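Local coordinates for phosphoserine aminotransferase (PDB 1W23), which catalyses the reversible, pyridoxal 5'-phosphate-dependent interconversion of 3-phosphohydroxypyruvate and phosphoserine, the second step of serine biosynthesis from 3-phosphoglycerate, at residues 56-59 / 64-67; 182-185 / 189-192. One frame throughout, in Å; residues are numbered along the deposited sequence. Where two conformers were deposited one is given.

Interaction 1. Residues 56-59 / 64-67; sequences LLRE and PNDY
The CG of R58 lies anti to the backbone N (chi1 -177°), and chi3 of -57° then kinks the chain. This kink carries the guanidinium to the carbonyl oxygens of P64 and Y67. Both oxygens meet the group at its edge, near its plane. The straightest bond runs from R58 NH2 to Y67 O, at 2.9 Å with an N-H...O angle of 165°. Here the acceptor is almost in the guanidinium plane, while NH2 is tilted out of the plane of the carbonyl. R58 NH1 adds two weak bonds to the turn and a third to I63 O just before it. Of the two, the bond from R58 NH1 to P64 O is 2.9 Å long but sharply bent, and that to Y67 O is 3.4 Å. Y67 O thus takes one good bond from NH2 and one weak bond from NH1. P64 O has a second donor, because Y67 N bonds to it at 3.1 Å and closes a type I beta turn. The arginine therefore holds the first and last carbonyls of that turn. N65 only brushes the group, with its OD1 4.0 Å from R58 NH1. A leucine in place of R58 would probably leave the P64 and Y67 carbonyls without their charged donor and make the turn less firmly held to the helix. The contact ties the end region of helix 44-61, whose L56 and L57 face helix 241-256, to the start of strand 67-72. The Y67 side chain lies against I207 and K209 of strand 204-209, and its OH bonds to F187 O.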
ATOM      1  N   LEU A  56      -6.784  -4.253 -19.048  1.00 11.33           N
ATOM      2  CA  LEU A  56      -5.863  -5.339 -19.370  1.00 11.10           C
ATOM      3  C   LEU A  56      -6.233  -6.567 -18.565  1.00 11.65           C
ATOM      4  O   LEU A  56      -6.260  -7.686 -19.093  1.00 12.03           O
ATOM      5  CB  LEU A  56      -4.426  -4.911 -19.099  1.00 11.36           C
ATOM      6  CG  LEU A  56      -3.811  -3.965 -20.110  1.00 12.25           C
ATOM      7  CD1 LEU A  56      -2.531  -3.304 -19.613  1.00 12.62           C
ATOM      8  CD2 LEU A  56      -3.526  -4.741 -21.393  1.00 14.68           C
ATOM      9  N   LEU A  57      -6.508  -6.420 -17.251  1.00 11.65           N
ATOM     10  CA  LEU A  57      -6.919  -7.589 -16.487  1.00 11.94           C
ATOM     11  C   LEU A  57      -8.200  -8.240 -17.030  1.00 11.87           C
ATOM     12  O   LEU A  57      -8.325  -9.451 -17.140  1.00 12.51           O
ATOM     13  CB  LEU A  57      -7.171  -7.190 -15.012  0.60 13.34           C
ATOM     14  CG  LEU A  57      -5.956  -7.219 -14.118  0.60 12.14           C
ATOM     15  CD1 LEU A  57      -6.095  -6.370 -12.857  0.60 14.65           C
ATOM     16  CD2 LEU A  57      -5.650  -8.663 -13.718  0.60 14.32           C
ATOM     17  N   ARG A  58      -9.133  -7.353 -17.410  1.00 11.79           N
ATOM     18  CA  ARG A  58     -10.408  -7.808 -17.940  1.00 12.05           C
ATOM     19  C   ARG A  58     -10.249  -8.608 -19.199  1.00 11.48           C
ATOM     20  O   ARG A  58     -10.847  -9.657 -19.374  1.00 12.30           O
ATOM     21  CB  ARG A  58     -11.272  -6.595 -18.178  1.00 12.94           C
ATOM     22  CG  ARG A  58     -12.639  -6.884 -18.666  1.00 16.57           C
ATOM     23  CD  ARG A  58     -13.587  -5.668 -18.575  1.00 17.19           C
ATOM     24  NE  ARG A  58     -13.712  -5.105 -17.202  1.00 16.99           N
ATOM     25  CZ  ARG A  58     -14.541  -5.654 -16.300  1.00 16.93           C
ATOM     26  NH1 ARG A  58     -15.353  -6.686 -16.468  1.00 17.24           N
ATOM     27  NH2 ARG A  58     -14.624  -5.111 -15.069  1.00 21.44           N
ATOM     28  N   GLU A  59      -9.411  -8.095 -20.113  1.00 11.54           N
ATOM     29  CA  GLU A  59      -9.138  -8.795 -21.376  1.00 12.27           C
ATOM     30  C   GLU A  59      -8.399 -10.102 -21.095  1.00 11.44           C
ATOM     31  O   GLU A  59      -8.724 -11.153 -21.683  1.00 13.16           O
ATOM     32  CB  GLU A  59      -8.289  -7.891 -22.317  1.00 15.39           C
ATOM     33  CG  GLU A  59      -7.840  -8.490 -23.602  1.00 19.95           C
ATOM     34  CD  GLU A  59      -6.945  -7.590 -24.455  1.00 23.93           C
ATOM     35  OE1 GLU A  59      -6.582  -6.465 -24.021  1.00 22.23           O
ATOM     36  OE2 GLU A  59      -6.580  -8.145 -25.500  1.00 34.45           O
ATOM     37  N   PRO A  64     -16.090 -11.160 -16.830  1.00 12.99           N
ATOM     38  CA  PRO A  64     -17.394 -10.694 -17.342  1.00 13.95           C
ATOM     39  C   PRO A  64     -17.761  -9.296 -16.848  1.00 13.75           C
ATOM     40  O   PRO A  64     -17.284  -8.777 -15.854  1.00 13.62           O
ATOM     41  CB  PRO A  64     -18.372 -11.723 -16.788  1.00 14.41           C
ATOM     42  CG  PRO A  64     -17.555 -12.934 -16.455  1.00 16.10           C
ATOM     43  CD  PRO A  64     -16.244 -12.377 -16.007  1.00 13.63           C
ATOM     44  N   ASN A  65     -18.692  -8.680 -17.586  1.00 14.77           N
ATOM     45  CA  ASN A  65     -19.094  -7.285 -17.388  1.00 16.39           C
ATOM     46  C   ASN A  65     -19.831  -7.010 -16.095  1.00 15.17           C
ATOM     47  O   ASN A  65     -19.920  -5.852 -15.676  1.00 18.34           O
ATOM     48  CB  ASN A  65     -20.007  -6.832 -18.570  1.00 26.45           C
ATOM     49  CG  ASN A  65     -19.154  -6.270 -19.667  1.00 43.62           C
ATOM     50  OD1 ASN A  65     -17.926  -6.186 -19.474  1.00 57.53           O
ATOM     51  ND2 ASN A  65     -19.828  -5.921 -20.755  1.00 67.15           N
ATOM     52  N   ASP A  66     -20.314  -8.089 -15.426  1.00 14.22           N
ATOM     53  CA  ASP A  66     -20.990  -7.935 -14.133  1.00 14.61           C
ATOM     54  C   ASP A  66     -20.028  -8.104 -12.962  1.00 13.23           C
ATOM     55  O   ASP A  66     -20.460  -8.142 -11.822  1.00 14.46           O
ATOM     56  CB  ASP A  66     -22.200  -8.868 -14.056  1.00 15.52           C
ATOM     57  CG  ASP A  66     -21.915 -10.329 -14.175  1.00 16.64           C
ATOM     58  OD1 ASP A  66     -20.976 -10.783 -14.833  1.00 17.14           O
ATOM     59  OD2 ASP A  66     -22.658 -11.154 -13.628  1.00 31.73           O
ATOM     60  N   TYR A  67     -18.719  -8.118 -13.236  1.00 12.36           N
ATOM     61  CA  TYR A  67     -17.661  -8.080 -12.197  1.00 12.30           C
ATOM     62  C   TYR A  67     -16.921  -6.763 -12.302  1.00 12.43           C
ATOM     63  O   TYR A  67     -16.784  -6.207 -13.410  1.00 14.68           O
ATOM     64  CB  TYR A  67     -16.640  -9.216 -12.374  1.00 12.37           C
ATOM     65  CG  TYR A  67     -17.161 -10.585 -12.097  1.00 11.51           C
ATOM     66  CD1 TYR A  67     -18.084 -11.220 -12.927  1.00 13.94           C
ATOM     67  CD2 TYR A  67     -16.726 -11.303 -10.992  1.00 12.11           C
ATOM     68  CE1 TYR A  67     -18.542 -12.498 -12.649  1.00 13.99           C
ATOM     69  CE2 TYR A  67     -17.175 -12.568 -10.720  1.00 12.07           C
ATOM     70  CZ  TYR A  67     -18.087 -13.167 -11.554  1.00 11.81           C
ATOM     71  OH  TYR A  67     -18.588 -14.428 -11.310  1.00 13.55           O
TER

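Interaction 2. Residues 182-185 / 189-192; sequences LKVN and MIYA
I190 and L182 meet tip to tip, methyl against methyl. This holds for the L182 conformer described here; a second was modelled. The side chain of I190 starts with CB directed at the 182-185 loop. CB itself makes no close contact there. CG2 leaves it anti to the backbone N and does not reach the loop. CG1 takes the other course: it stands anti to the carbonyl carbon (chi1 -66°) and carries the longer arm outward. Chi2 of 164° keeps this arm extended, and the terminal CD1 does all the touching. I190 CD1 lies 3.7 Å from L182 CD2, the nearest approach between the segments. I190 CD1 also faces V184 CG2 at 4.5 Å, a looser contact. One methyl of the strand thus meets two methyls of the loop, from residues two apart in sequence. L182 also points its CB at the strand, and its CD2 branch meets the isoleucine. The interaction is purely apolar and small, burying 94 Å² over both sides. The two backbones stay well apart, with the CA atoms of V184 and I190 8.2 Å from each other. M173 touches both L182 and I190, and F161 also lies on L182, so the pair belongs to a larger apolar cluster. The I190 side chain does not touch the cofactor: it is about 8 Å from the side chain of D172, which binds pyridoxal 5'-phosphate, and about 11 Å from the cofactor itself. I190 pairs through its backbone with I207 of strand 204-209. That strand is the antiparallel member of the mixed seven-stranded sheet in the large domain of fold-type I pyridoxal phosphate enzymes.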
ATOM      1  N   LEU A 182      -8.605 -18.723 -16.697  1.00 11.65           N
ATOM      2  CA  LEU A 182      -9.518 -18.883 -15.582  1.00 12.75           C
ATOM      3  C   LEU A 182     -10.942 -18.628 -16.034  1.00 13.68           C
ATOM      4  O   LEU A 182     -11.143 -17.626 -16.691  1.00 16.59           O
ATOM      5  CB  LEU A 182      -9.056 -17.867 -14.538  0.70 16.23           C
ATOM      6  CG  LEU A 182      -9.739 -17.803 -13.202  0.70 14.07           C
ATOM      7  CD1 LEU A 182      -9.665 -19.091 -12.437  0.70 15.36           C
ATOM      8  CD2 LEU A 182      -9.113 -16.692 -12.327  0.70 16.03           C
ATOM      9  N   LYS A 183     -11.886 -19.399 -15.566  1.00 13.49           N
ATOM     10  CA  LYS A 183     -13.328 -19.178 -15.720  1.00 14.32           C
ATOM     11  C   LYS A 183     -13.802 -18.368 -14.509  1.00 12.59           C
ATOM     12  O   LYS A 183     -14.164 -18.954 -13.473  1.00 13.37           O
ATOM     13  CB  LYS A 183     -14.091 -20.495 -15.772  1.00 18.68           C
ATOM     14  CG  LYS A 183     -15.608 -20.463 -15.883  1.00 38.52           C
ATOM     15  CD  LYS A 183     -16.255 -21.829 -16.239  1.00 51.70           C
ATOM     16  CE  LYS A 183     -17.599 -22.164 -15.626  1.00 53.28           C
ATOM     17  NZ  LYS A 183     -17.793 -23.613 -15.331  1.00 54.50           N
ATOM     18  N   VAL A 184     -13.733 -17.037 -14.642  1.00 12.54           N
ATOM     19  CA  VAL A 184     -14.024 -16.133 -13.522  1.00 12.50           C
ATOM     20  C   VAL A 184     -15.447 -16.337 -13.010  1.00 12.36           C
ATOM     21  O   VAL A 184     -15.683 -16.174 -11.812  1.00 12.87           O
ATOM     22  CB  VAL A 184     -13.691 -14.709 -13.952  1.00 12.78           C
ATOM     23  CG1 VAL A 184     -14.219 -13.683 -12.984  1.00 14.01           C
ATOM     24  CG2 VAL A 184     -12.193 -14.537 -14.152  1.00 14.78           C
ATOM     25  N   ASN A 185     -16.388 -16.683 -13.931  1.00 13.25           N
ATOM     26  CA  ASN A 185     -17.763 -16.813 -13.468  1.00 13.84           C
ATOM     27  C   ASN A 185     -17.994 -17.976 -12.523  1.00 13.04           C
ATOM     28  O   ASN A 185     -19.110 -18.089 -11.988  1.00 15.41           O
ATOM     29  CB  ASN A 185     -18.682 -16.787 -14.667  1.00 18.66           C
ATOM     30  CG  ASN A 185     -18.670 -18.001 -15.484  1.00 21.36           C
ATOM     31  OD1 ASN A 185     -18.113 -19.033 -15.148  1.00 26.28           O
ATOM     32  ND2 ASN A 185     -19.369 -17.763 -16.591  1.00 29.11           N
ATOM     33  N   MET A 189     -15.825 -13.976  -5.772  1.00 11.65           N
ATOM     34  CA  MET A 189     -14.723 -13.040  -5.521  1.00 10.89           C
ATOM     35  C   MET A 189     -13.414 -13.779  -5.645  1.00 10.84           C
ATOM     36  O   MET A 189     -13.286 -14.940  -5.159  1.00 11.85           O
ATOM     37  CB  MET A 189     -14.907 -12.406  -4.146  0.60 11.88           C
ATOM     38  CG  MET A 189     -13.836 -11.384  -3.829  0.60 14.03           C
ATOM     39  SD  MET A 189     -14.113 -10.526  -2.276  0.60 19.34           S
ATOM     40  CE  MET A 189     -12.558 -11.025  -1.501  0.60 29.29           C
ATOM     41  N   ILE A 190     -12.428 -13.138  -6.216  1.00 10.41           N
ATOM     42  CA  ILE A 190     -11.030 -13.579  -6.290  1.00 10.58           C
ATOM     43  C   ILE A 190     -10.161 -12.462  -5.756  1.00 10.19           C
ATOM     44  O   ILE A 190     -10.409 -11.291  -6.083  1.00 11.32           O
ATOM     45  CB  ILE A 190     -10.653 -13.853  -7.759  1.00 12.26           C
ATOM     46  CG1 ILE A 190     -11.429 -15.034  -8.326  1.00 13.25           C
ATOM     47  CG2 ILE A 190      -9.173 -13.953  -7.918  1.00 13.31           C
ATOM     48  CD1 ILE A 190     -11.392 -15.106  -9.809  1.00 16.89           C
ATOM     49  N   TYR A 191      -9.165 -12.768  -4.929  1.00  9.76           N
ATOM     50  CA  TYR A 191      -8.238 -11.736  -4.505  1.00  9.11           C
ATOM     51  C   TYR A 191      -6.814 -12.255  -4.582  1.00  9.04           C
ATOM     52  O   TYR A 191      -6.521 -13.465  -4.500  1.00  9.50           O
ATOM     53  CB  TYR A 191      -8.543 -11.222  -3.109  1.00 10.03           C
ATOM     54  CG  TYR A 191      -8.496 -12.206  -1.997  1.00  9.32           C
ATOM     55  CD1 TYR A 191      -7.400 -12.341  -1.166  1.00  9.72           C
ATOM     56  CD2 TYR A 191      -9.595 -13.037  -1.686  1.00 10.76           C
ATOM     57  CE1 TYR A 191      -7.335 -13.238  -0.113  1.00  9.10           C
ATOM     58  CE2 TYR A 191      -9.554 -13.921  -0.627  1.00 10.55           C
ATOM     59  CZ  TYR A 191      -8.420 -14.032   0.155  1.00  9.36           C
ATOM     60  OH  TYR A 191      -8.363 -14.880   1.250  1.00  9.61           O
ATOM     61  N   ALA A 192      -5.870 -11.299  -4.707  1.00  8.71           N
ATOM     62  CA  ALA A 192      -4.469 -11.646  -4.833  1.00  8.42           C
ATOM     63  C   ALA A 192      -3.618 -10.420  -4.513  1.00  8.25           C
ATOM     64  O   ALA A 192      -3.776  -9.380  -5.152  1.00  8.84           O
ATOM     65  CB  ALA A 192      -4.115 -12.018  -6.290  1.00  9.80           C
TER

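From the N terminus, the chain first runs along helix 44-61 and turns into strand 67-72. Interaction 1 closes this short connection. Much later, beyond strand 169-172, the chain passes 182-185, turns, and enters strand 189-193, whose I190 packs back on the loop in interaction 2. The two are in series and neither nest nor cross. They are still neighbours in space, with centres 10 Å apart. Direct packing joins them: Y67 OH lies 3.3 Å from N185 CA, and P64 CD lies 3.9 Å from V184 CG1. Together they place the turn before strand 67-72, outermost in this chain's sheet, beside the loop leading to strand 189-193. Strand 204-209 runs between these strands, antiparallel to both.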